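Local coordinates for protein aspartate-semialdehyde dehydrogenase (Thermus thermophilus, PDB 2YV3) that probably catalyses the NADPH-dependent reductive dephosphorylation of L-aspartyl 4-phosphate to L-aspartate semialdehyde, a step of lysine, methionine and threonine biosynthesis, at residues A[41-46]-A[50-55]; A[77-82]-A[93-98]; A[127-132]-A[286-291]; A[183-186]-A[191-194]. One frame throughout, in Å; residues are numbered along the deposited sequence.

Contact 1: A[41-46]-A[50-55]; sequences VRLAFR and IPVEPL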
# COMPACT_ATOMS: atom_id res chain seq x y z
N VAL A 41 13.10 -6.07 -35.82
CA VAL A 41 12.97 -7.07 -34.77
C VAL A 41 11.69 -7.85 -35.04
O VAL A 41 10.80 -7.38 -35.75
CB VAL A 41 12.88 -6.39 -33.40
CG1 VAL A 41 12.24 -7.33 -32.37
CG2 VAL A 41 14.27 -5.95 -32.96
N ARG A 42 11.61 -9.05 -34.46
CA ARG A 42 10.44 -9.89 -34.67
C ARG A 42 9.75 -10.40 -33.39
O ARG A 42 10.39 -10.78 -32.40
CB ARG A 42 10.80 -11.08 -35.57
CG ARG A 42 11.20 -10.69 -36.98
CD ARG A 42 12.44 -11.44 -37.38
NE ARG A 42 13.46 -11.30 -36.34
CZ ARG A 42 14.36 -12.23 -36.04
NH1 ARG A 42 14.39 -13.38 -36.69
NH2 ARG A 42 15.22 -12.01 -35.05
N LEU A 43 8.43 -10.36 -33.44
CA LEU A 43 7.60 -10.83 -32.34
C LEU A 43 6.98 -12.14 -32.81
O LEU A 43 7.44 -12.74 -33.78
CB LEU A 43 6.50 -9.80 -32.01
CG LEU A 43 6.92 -8.44 -31.44
CD1 LEU A 43 7.99 -7.83 -32.31
CD2 LEU A 43 5.72 -7.52 -31.36
N ALA A 44 5.93 -12.59 -32.14
CA ALA A 44 5.31 -13.85 -32.50
C ALA A 44 3.82 -13.80 -32.31
O ALA A 44 3.33 -13.31 -31.29
CB ALA A 44 5.90 -14.96 -31.64
N PHE A 45 3.11 -14.32 -33.29
CA PHE A 45 1.67 -14.33 -33.24
C PHE A 45 1.23 -15.66 -33.81
O PHE A 45 1.86 -16.18 -34.74
CB PHE A 45 1.14 -13.16 -34.07
CG PHE A 45 -0.31 -12.87 -33.83
CD1 PHE A 45 -0.79 -12.68 -32.54
CD2 PHE A 45 -1.19 -12.78 -34.89
CE1 PHE A 45 -2.13 -12.41 -32.31
CE2 PHE A 45 -2.53 -12.51 -34.68
CZ PHE A 45 -3.00 -12.32 -33.38
N ARG A 46 0.16 -16.22 -33.26
CA ARG A 46 -0.32 -17.51 -33.73
C ARG A 46 0.86 -18.48 -34.00
O ARG A 46 0.77 -19.39 -34.84
CB ARG A 46 -1.20 -17.31 -34.96
CG ARG A 46 -2.50 -16.58 -34.66
CD ARG A 46 -3.45 -16.56 -35.87
NE ARG A 46 -4.78 -16.04 -35.54
CZ ARG A 46 -5.20 -14.79 -35.77
NH1 ARG A 46 -4.40 -13.91 -36.34
NH2 ARG A 46 -6.43 -14.42 -35.41
N ILE A 50 6.25 -12.41 -37.05
CA ILE A 50 5.81 -11.21 -37.78
C ILE A 50 6.79 -10.07 -37.58
O ILE A 50 7.28 -9.84 -36.47
CB ILE A 50 4.41 -10.75 -37.29
CG1 ILE A 50 3.36 -11.79 -37.67
CG2 ILE A 50 4.07 -9.38 -37.85
CD1 ILE A 50 3.50 -12.33 -39.07
N PRO A 51 7.09 -9.33 -38.67
CA PRO A 51 8.02 -8.20 -38.65
C PRO A 51 7.44 -6.97 -37.97
O PRO A 51 6.23 -6.88 -37.77
CB PRO A 51 8.30 -7.96 -40.13
CG PRO A 51 6.97 -8.27 -40.75
CD PRO A 51 6.54 -9.53 -40.02
N VAL A 52 8.31 -6.02 -37.62
CA VAL A 52 7.94 -4.76 -36.96
C VAL A 52 8.43 -3.58 -37.78
O VAL A 52 9.60 -3.24 -37.74
CB VAL A 52 8.57 -4.65 -35.54
CG1 VAL A 52 8.12 -3.35 -34.86
CG2 VAL A 52 8.17 -5.85 -34.70
N GLU A 53 7.53 -2.95 -38.52
CA GLU A 53 7.91 -1.82 -39.35
C GLU A 53 8.07 -0.56 -38.53
O GLU A 53 7.36 -0.35 -37.54
CB GLU A 53 6.83 -1.57 -40.40
CG GLU A 53 6.35 -2.83 -41.06
CD GLU A 53 7.49 -3.77 -41.37
OE1 GLU A 53 8.36 -3.39 -42.20
OE2 GLU A 53 7.52 -4.88 -40.78
N PRO A 54 9.03 0.30 -38.90
CA PRO A 54 9.18 1.53 -38.12
C PRO A 54 8.07 2.43 -38.64
O PRO A 54 7.62 2.25 -39.77
CB PRO A 54 10.57 2.01 -38.50
CG PRO A 54 10.70 1.54 -39.93
CD PRO A 54 10.11 0.15 -39.88
N LEU A 55 7.61 3.37 -37.83
CA LEU A 55 6.54 4.24 -38.27
C LEU A 55 6.95 5.24 -39.35
O LEU A 55 7.90 6.00 -39.17
CB LEU A 55 5.93 4.98 -37.08
CG LEU A 55 4.84 4.15 -36.41
CD1 LEU A 55 4.04 5.03 -35.45
CD2 LEU A 55 3.93 3.56 -37.47
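Leu43 and Ile50 pair across an antiparallel beta hairpin, strands 42-45 and 48-54, at the edge of the mixed sheet of the nucleotide-binding domain. They form a hydrogen-bonded pair, with 5.7 Å between CA of Leu43 and CA of Ile50. Leu43 N donates to Ile50 O over 3.3 Å; the return bond from Ile50 N to Leu43 O is weak at 3.5 Å. The two short segments splay, their N-to-C directions 132° apart. Side chains of this pair share one face of the sheet, and Ile50 reaches on to Phe45, CG1 of Ile50 standing 4.4 Å from CB of Phe45. Phe45 has CG anti to its backbone N (chi1 -166°), which carries the ring away from strand 48-54 and against Leu17 and Glu21 of helix 11-22. Further along, the side chains of Leu43 and Val52 meet at about a right angle through CD1 and CG2, modelled too close for their distance to be trusted. Leu43 packs on Ala8 and Leu32, and its side chain comes about 4 Å from that of Thr9, predicted to bind NADP(+). Glu53 continues the backbone bonding to strand 31-34, so the hairpin extends a sheet typical of the Rossmann-type NADP-binding fold.

Contact 2: A[77-82]-A[93-98]; sequences KALVWA and SAWRYE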
# COMPACT_ATOMS: atom_id res chain seq x y z
N LYS A 77 0.31 11.43 -34.34
CA LYS A 77 -0.33 10.64 -35.41
C LYS A 77 -1.84 10.37 -35.35
O LYS A 77 -2.44 10.07 -36.38
CB LYS A 77 0.36 9.28 -35.55
CG LYS A 77 1.88 9.32 -35.60
CD LYS A 77 2.38 10.14 -36.77
CE LYS A 77 3.86 10.21 -36.70
NZ LYS A 77 4.22 10.41 -35.27
N ALA A 78 -2.44 10.44 -34.18
CA ALA A 78 -3.87 10.16 -34.06
C ALA A 78 -4.71 10.53 -35.29
O ALA A 78 -5.11 9.66 -36.06
CB ALA A 78 -4.43 10.84 -32.84
N LEU A 79 -4.96 11.83 -35.47
CA LEU A 79 -5.76 12.29 -36.59
C LEU A 79 -5.32 11.73 -37.94
O LEU A 79 -6.14 11.25 -38.72
CB LEU A 79 -5.75 13.81 -36.65
CG LEU A 79 -6.33 14.61 -35.49
CD1 LEU A 79 -7.79 14.21 -35.24
CD2 LEU A 79 -5.48 14.38 -34.27
N VAL A 80 -4.02 11.81 -38.22
CA VAL A 80 -3.47 11.33 -39.49
C VAL A 80 -4.00 9.94 -39.85
O VAL A 80 -4.27 9.62 -41.03
CB VAL A 80 -1.93 11.27 -39.44
CG1 VAL A 80 -1.34 12.01 -40.63
CG2 VAL A 80 -1.44 11.90 -38.14
N TRP A 81 -4.16 9.12 -38.83
CA TRP A 81 -4.62 7.76 -39.02
C TRP A 81 -6.13 7.58 -39.22
O TRP A 81 -6.57 7.00 -40.22
CB TRP A 81 -4.13 6.91 -37.85
CG TRP A 81 -2.66 6.72 -37.85
CD1 TRP A 81 -1.85 6.61 -38.93
CD2 TRP A 81 -1.83 6.51 -36.70
NE1 TRP A 81 -0.56 6.34 -38.54
CE2 TRP A 81 -0.52 6.27 -37.17
CE3 TRP A 81 -2.07 6.49 -35.32
CZ2 TRP A 81 0.55 6.02 -36.31
CZ3 TRP A 81 -1.00 6.23 -34.46
CH2 TRP A 81 0.29 6.01 -34.97
N ALA A 82 -6.92 8.07 -38.27
CA ALA A 82 -8.37 7.94 -38.36
C ALA A 82 -8.88 8.57 -39.64
O ALA A 82 -9.99 8.28 -40.09
CB ALA A 82 -9.04 8.59 -37.17
N SER A 93 -1.87 8.86 -22.88
CA SER A 93 -2.64 9.98 -22.36
C SER A 93 -2.24 11.14 -23.25
O SER A 93 -1.29 11.88 -22.95
CB SER A 93 -2.28 10.29 -20.91
OG SER A 93 -3.28 11.11 -20.35
N ALA A 94 -2.94 11.26 -24.37
CA ALA A 94 -2.66 12.30 -25.33
C ALA A 94 -3.98 12.88 -25.75
O ALA A 94 -4.11 14.09 -25.92
CB ALA A 94 -1.94 11.71 -26.53
N TRP A 95 -4.98 12.01 -25.88
CA TRP A 95 -6.32 12.42 -26.28
C TRP A 95 -7.40 12.20 -25.21
O TRP A 95 -8.56 12.54 -25.41
CB TRP A 95 -6.72 11.69 -27.56
CG TRP A 95 -5.69 11.78 -28.62
CD1 TRP A 95 -4.78 10.82 -28.97
CD2 TRP A 95 -5.41 12.91 -29.44
NE1 TRP A 95 -3.96 11.28 -29.95
CE2 TRP A 95 -4.32 12.57 -30.27
CE3 TRP A 95 -5.97 14.19 -29.56
CZ2 TRP A 95 -3.78 13.45 -31.21
CZ3 TRP A 95 -5.43 15.07 -30.50
CH2 TRP A 95 -4.35 14.69 -31.31
N ARG A 96 -7.01 11.62 -24.07
CA ARG A 96 -7.92 11.33 -22.96
C ARG A 96 -8.75 12.50 -22.47
O ARG A 96 -9.97 12.41 -22.37
CB ARG A 96 -7.15 10.81 -21.75
CG ARG A 96 -6.77 9.35 -21.77
CD ARG A 96 -5.97 9.08 -20.51
NE ARG A 96 -5.23 7.82 -20.57
CZ ARG A 96 -4.27 7.50 -19.72
NH1 ARG A 96 -3.94 8.35 -18.75
NH2 ARG A 96 -3.61 6.36 -19.85
N TYR A 97 -8.08 13.60 -22.15
CA TYR A 97 -8.77 14.77 -21.63
C TYR A 97 -9.18 15.71 -22.73
O TYR A 97 -9.08 16.91 -22.58
CB TYR A 97 -7.87 15.48 -20.62
CG TYR A 97 -7.05 14.47 -19.85
CD1 TYR A 97 -7.67 13.51 -19.05
CD2 TYR A 97 -5.67 14.38 -20.04
CE1 TYR A 97 -6.94 12.48 -18.48
CE2 TYR A 97 -4.94 13.35 -19.46
CZ TYR A 97 -5.59 12.41 -18.69
OH TYR A 97 -4.87 11.39 -18.11
N GLU A 98 -9.64 15.16 -23.84
CA GLU A 98 -10.06 16.01 -24.95
C GLU A 98 -11.56 15.80 -25.25
O GLU A 98 -11.99 14.68 -25.50
CB GLU A 98 -9.20 15.72 -26.18
CG GLU A 98 -7.76 15.25 -25.85
CD GLU A 98 -6.96 16.17 -24.90
OE1 GLU A 98 -6.89 17.40 -25.15
OE2 GLU A 98 -6.37 15.66 -23.91
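The indole of Trp95 reaches across to Ala78 and Leu79 of helix 70-83, the helix of a beta-alpha-beta unit (strands 64-67 and 87-90) in the Rossmann-type domain. Its chi1 of -50° sets CG opposite the carbonyl carbon and sends the ring out from the loop that follows strand 87-90. The methyl of Ala78 approaches the indole obliquely, closest to NE1, CE2 and CZ2. Leu79 slants across the same ring system, bringing CD2 to the CH2 end of the six-membered ring. Both approaches are modelled tighter than carbon atoms can sit, so these distances are doubtful. The polar corner of the indole is held as well: NE1 donates to Ser74 O, one turn earlier in the same helix, so this loop side chain both bonds to and packs on it. Trp100 meets the ring at about 50° between planes. Trp95 begins a type I turn that ends at Glu98. Within it Arg96, a predicted phosphate-binding residue, forms a salt bridge with Glu213 and donates from NE to Asn122 O. CB of Arg96 sits over the centre of the Tyr97 ring, 3.6 Å above its plane. The hydroxyl of Tyr97 is hydrogen-bonded to that of Ser93, with 2.8 Å between OH of Tyr97 and OG of Ser93.

Contact 3: A[127-132]-A[286-291]; sequences TAILAM and WDVEVG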
# COMPACT_ATOMS: atom_id res chain seq x y z
N THR A 127 -7.18 3.40 -13.07
CA THR A 127 -8.59 3.77 -13.23
C THR A 127 -9.47 2.66 -13.78
O THR A 127 -10.58 2.44 -13.31
CB THR A 127 -8.75 5.00 -14.17
OG1 THR A 127 -8.29 6.19 -13.51
CG2 THR A 127 -10.20 5.19 -14.54
N ALA A 128 -8.96 1.96 -14.79
CA ALA A 128 -9.68 0.86 -15.41
C ALA A 128 -10.17 -0.12 -14.35
O ALA A 128 -11.38 -0.22 -14.09
CB ALA A 128 -8.81 0.16 -16.41
N ILE A 129 -9.24 -0.83 -13.71
CA ILE A 129 -9.64 -1.80 -12.71
C ILE A 129 -10.53 -1.20 -11.62
O ILE A 129 -11.59 -1.73 -11.34
CB ILE A 129 -8.42 -2.54 -12.05
CG1 ILE A 129 -8.21 -2.07 -10.61
CG2 ILE A 129 -7.17 -2.38 -12.92
CD1 ILE A 129 -7.91 -3.20 -9.65
N LEU A 130 -10.12 -0.08 -11.02
CA LEU A 130 -10.95 0.54 -9.99
C LEU A 130 -12.39 0.75 -10.46
O LEU A 130 -13.31 0.73 -9.66
CB LEU A 130 -10.36 1.88 -9.55
CG LEU A 130 -11.09 2.56 -8.38
CD1 LEU A 130 -11.25 1.55 -7.24
CD2 LEU A 130 -10.34 3.81 -7.93
N ALA A 131 -12.58 0.97 -11.76
CA ALA A 131 -13.92 1.18 -12.31
C ALA A 131 -14.60 -0.17 -12.44
O ALA A 131 -15.77 -0.35 -12.11
CB ALA A 131 -13.82 1.87 -13.68
N MET A 132 -13.85 -1.14 -12.93
CA MET A 132 -14.37 -2.47 -13.10
C MET A 132 -15.11 -2.91 -11.84
O MET A 132 -16.02 -3.74 -11.88
CB MET A 132 -13.22 -3.43 -13.39
CG MET A 132 -13.67 -4.71 -14.03
SD MET A 132 -14.01 -4.54 -15.78
CE MET A 132 -14.27 -2.71 -16.00
N TRP A 286 -8.01 -12.14 -16.82
CA TRP A 286 -8.57 -10.95 -17.48
C TRP A 286 -9.45 -10.24 -16.47
O TRP A 286 -9.76 -9.07 -16.62
CB TRP A 286 -9.40 -11.30 -18.73
CG TRP A 286 -8.72 -12.18 -19.72
CD1 TRP A 286 -7.37 -12.38 -19.85
CD2 TRP A 286 -9.34 -13.01 -20.71
NE1 TRP A 286 -7.11 -13.29 -20.85
CE2 TRP A 286 -8.31 -13.70 -21.39
CE3 TRP A 286 -10.67 -13.25 -21.09
CZ2 TRP A 286 -8.56 -14.60 -22.44
CZ3 TRP A 286 -10.92 -14.14 -22.12
CH2 TRP A 286 -9.87 -14.81 -22.78
N ASP A 287 -9.85 -10.96 -15.44
CA ASP A 287 -10.68 -10.34 -14.43
C ASP A 287 -9.91 -9.53 -13.41
O ASP A 287 -8.68 -9.49 -13.38
CB ASP A 287 -11.51 -11.38 -13.67
CG ASP A 287 -12.73 -11.79 -14.41
OD1 ASP A 287 -12.96 -11.22 -15.50
OD2 ASP A 287 -13.47 -12.66 -13.91
N VAL A 288 -10.69 -8.90 -12.56
CA VAL A 288 -10.17 -8.10 -11.49
C VAL A 288 -10.78 -8.78 -10.30
O VAL A 288 -11.95 -9.16 -10.34
CB VAL A 288 -10.69 -6.64 -11.58
CG1 VAL A 288 -12.20 -6.64 -11.87
CG2 VAL A 288 -10.43 -5.90 -10.29
N GLU A 289 -10.01 -8.98 -9.25
CA GLU A 289 -10.58 -9.60 -8.08
C GLU A 289 -10.96 -8.48 -7.14
O GLU A 289 -10.35 -7.41 -7.19
CB GLU A 289 -9.57 -10.54 -7.43
CG GLU A 289 -9.48 -11.90 -8.15
CD GLU A 289 -8.20 -12.65 -7.82
OE1 GLU A 289 -8.03 -13.78 -8.32
OE2 GLU A 289 -7.37 -12.11 -7.07
N VAL A 290 -11.99 -8.69 -6.34
CA VAL A 290 -12.45 -7.69 -5.37
C VAL A 290 -12.84 -8.35 -4.04
O VAL A 290 -13.66 -9.26 -3.99
CB VAL A 290 -13.64 -6.88 -5.92
CG1 VAL A 290 -14.08 -5.83 -4.90
CG2 VAL A 290 -13.25 -6.21 -7.24
N GLY A 291 -12.24 -7.88 -2.95
CA GLY A 291 -12.52 -8.46 -1.66
C GLY A 291 -12.49 -7.47 -0.53
O GLY A 291 -12.47 -6.25 -0.73
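No flat group takes part where Val288 meets Ile129 and Met132; the two methyls of a valine meet the end of an isoleucine and the stem of a methionine, and there is neither ring face nor ring edge to cover. Each methyl of Val288 has its own partner. CG2, anti to the backbone N, lies 3.7 Å from CD1 of Ile129, the terminal carbon of that side chain. CG1, held between the backbone N and the carbonyl carbon (chi1 45°), turns to the next helical turn and touches the stem of Met132, 3.2 Å from its CG and 3.7 Å from its CB. Both side chains cross the valine at a slant. Met132 then bends at chi2 and chi3, taking SD and CE away from the strand, and packs on Val105 and Glu107. This is helix-on-sheet packing in the catalytic and dimerisation domain: helix 125-141 lies against a mixed sheet in which strand 288-295 is outermost within the chain, and Val307 of the adjacent strand 302-310 touches both Ile129 and Val288. All three contact side chains are buried. Glu289, next along the strand, points away from the helix, and its OE1 pairs with Lys285 and Thr281. The helix opens with Cys125, the predicted acyl-thioester residue, and the side chain of Ile129 passes about 5 Å from that of His238, the predicted proton acceptor.

Contact 4: A[183-186]-A[191-194]; sequences FAHP and VIPH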
# COMPACT_ATOMS: atom_id res chain seq x y z
N PHE A 183 13.19 4.01 -11.67
CA PHE A 183 12.23 4.60 -10.77
C PHE A 183 12.87 5.86 -10.21
O PHE A 183 14.00 6.20 -10.57
CB PHE A 183 11.89 3.59 -9.69
CG PHE A 183 11.46 2.25 -10.23
CD1 PHE A 183 10.18 2.08 -10.78
CD2 PHE A 183 12.33 1.17 -10.24
CE1 PHE A 183 9.79 0.88 -11.33
CE2 PHE A 183 11.94 -0.05 -10.79
CZ PHE A 183 10.67 -0.19 -11.33
N ALA A 184 12.16 6.55 -9.32
CA ALA A 184 12.72 7.77 -8.74
C ALA A 184 13.81 7.43 -7.73
O ALA A 184 14.71 8.23 -7.46
CB ALA A 184 11.60 8.60 -8.07
N HIS A 185 13.71 6.22 -7.19
CA HIS A 185 14.63 5.72 -6.18
C HIS A 185 14.80 4.20 -6.36
O HIS A 185 14.30 3.64 -7.33
CB HIS A 185 14.05 6.01 -4.79
CG HIS A 185 13.81 7.46 -4.51
ND1 HIS A 185 14.76 8.27 -3.91
CD2 HIS A 185 12.73 8.25 -4.73
CE1 HIS A 185 14.27 9.49 -3.78
NE2 HIS A 185 13.04 9.51 -4.27
N PRO A 186 15.52 3.53 -5.45
CA PRO A 186 15.68 2.08 -5.60
C PRO A 186 14.42 1.42 -5.04
O PRO A 186 14.10 1.61 -3.87
CB PRO A 186 16.92 1.76 -4.76
CG PRO A 186 17.62 3.07 -4.61
CD PRO A 186 16.49 4.05 -4.46
N VAL A 191 8.92 1.31 -0.75
CA VAL A 191 7.78 1.83 -1.47
C VAL A 191 8.05 3.30 -1.74
O VAL A 191 8.66 3.98 -0.91
CB VAL A 191 6.44 1.59 -0.69
CG1 VAL A 191 6.22 0.10 -0.53
CG2 VAL A 191 6.44 2.30 0.67
N ILE A 192 7.60 3.78 -2.90
CA ILE A 192 7.83 5.16 -3.32
C ILE A 192 6.49 5.87 -3.40
O ILE A 192 5.73 5.62 -4.32
CB ILE A 192 8.48 5.21 -4.74
CG1 ILE A 192 9.65 4.24 -4.81
CG2 ILE A 192 9.02 6.58 -5.05
CD1 ILE A 192 9.87 3.70 -6.16
N PRO A 193 6.18 6.75 -2.44
CA PRO A 193 4.88 7.45 -2.50
C PRO A 193 4.96 8.49 -3.62
O PRO A 193 4.61 9.66 -3.45
CB PRO A 193 4.78 8.06 -1.11
CG PRO A 193 6.19 8.39 -0.81
CD PRO A 193 6.95 7.19 -1.26
N HIS A 194 5.42 8.05 -4.77
CA HIS A 194 5.59 8.93 -5.89
C HIS A 194 5.47 8.17 -7.21
O HIS A 194 6.36 7.43 -7.60
CB HIS A 194 6.97 9.59 -5.77
CG HIS A 194 7.27 10.60 -6.83
ND1 HIS A 194 8.43 11.36 -6.83
CD2 HIS A 194 6.60 10.96 -7.95
CE1 HIS A 194 8.45 12.13 -7.90
NE2 HIS A 194 7.35 11.90 -8.60
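Ile192 reaches from 191-194 across to 183-186, two parts of the loop between helices 159-173 and 205-219. From CB the side chain forks. CG2, anti to the backbone N, is 4.1 Å from CD2 of the His185 ring, which it approaches obliquely, and 4.5 Å from CB of Ala184. The other branch leaves through CG1 (chi1 -48°) and ends in CD1, 4.1 Å from CB of Phe183, whose own ring turns off toward Ala161 and Glu164 of helix 159-173. Ala184 has a further neighbour, its CB lying 4.4 Å from ND1 of His194. Pro193, between Ile192 and His194, is the centre of an inverse gamma turn. The backbone of Ile192 is hydrogen-bonded to that of Arg231, a predicted substrate-binding residue. Across the dimer interface, ND1 of His194 is hydrogen-bonded to the hydroxyl of Tyr276 of the second subunit, whose ring also meets those of His185 and His194 nearly at right angles. With no hydrogen bond between the two parts, their mutual packing is largely apolar, while one ring nitrogen of each histidine is directed to the partner subunit, ND1 of His194 to Tyr276 and, weakly, NE2 of His185 to Lys274 O.

Contacts 1 and 2 come first along the chain, both in the N-terminal Rossmann-type domain. Their centres are about 23 Å apart, yet they touch where Leu55, just after the hairpin, packs on Trp81 of helix 70-83. Contact 3 lies deeper, its centre about 9 Å from that of the chain, and joins helix 125-141 to strand 288-295 of the second sheet. Contact 4 falls between its two segments in sequence, about 24 Å away centre to centre, and alone of the four reaches the other subunit. Glu213 of helix 205-219 ties contacts 2 and 3, bonding Arg96 and Thr127. The Rossmann-type domain is largely built first, and the second domain unites predicted catalytic residues with the dimer contact.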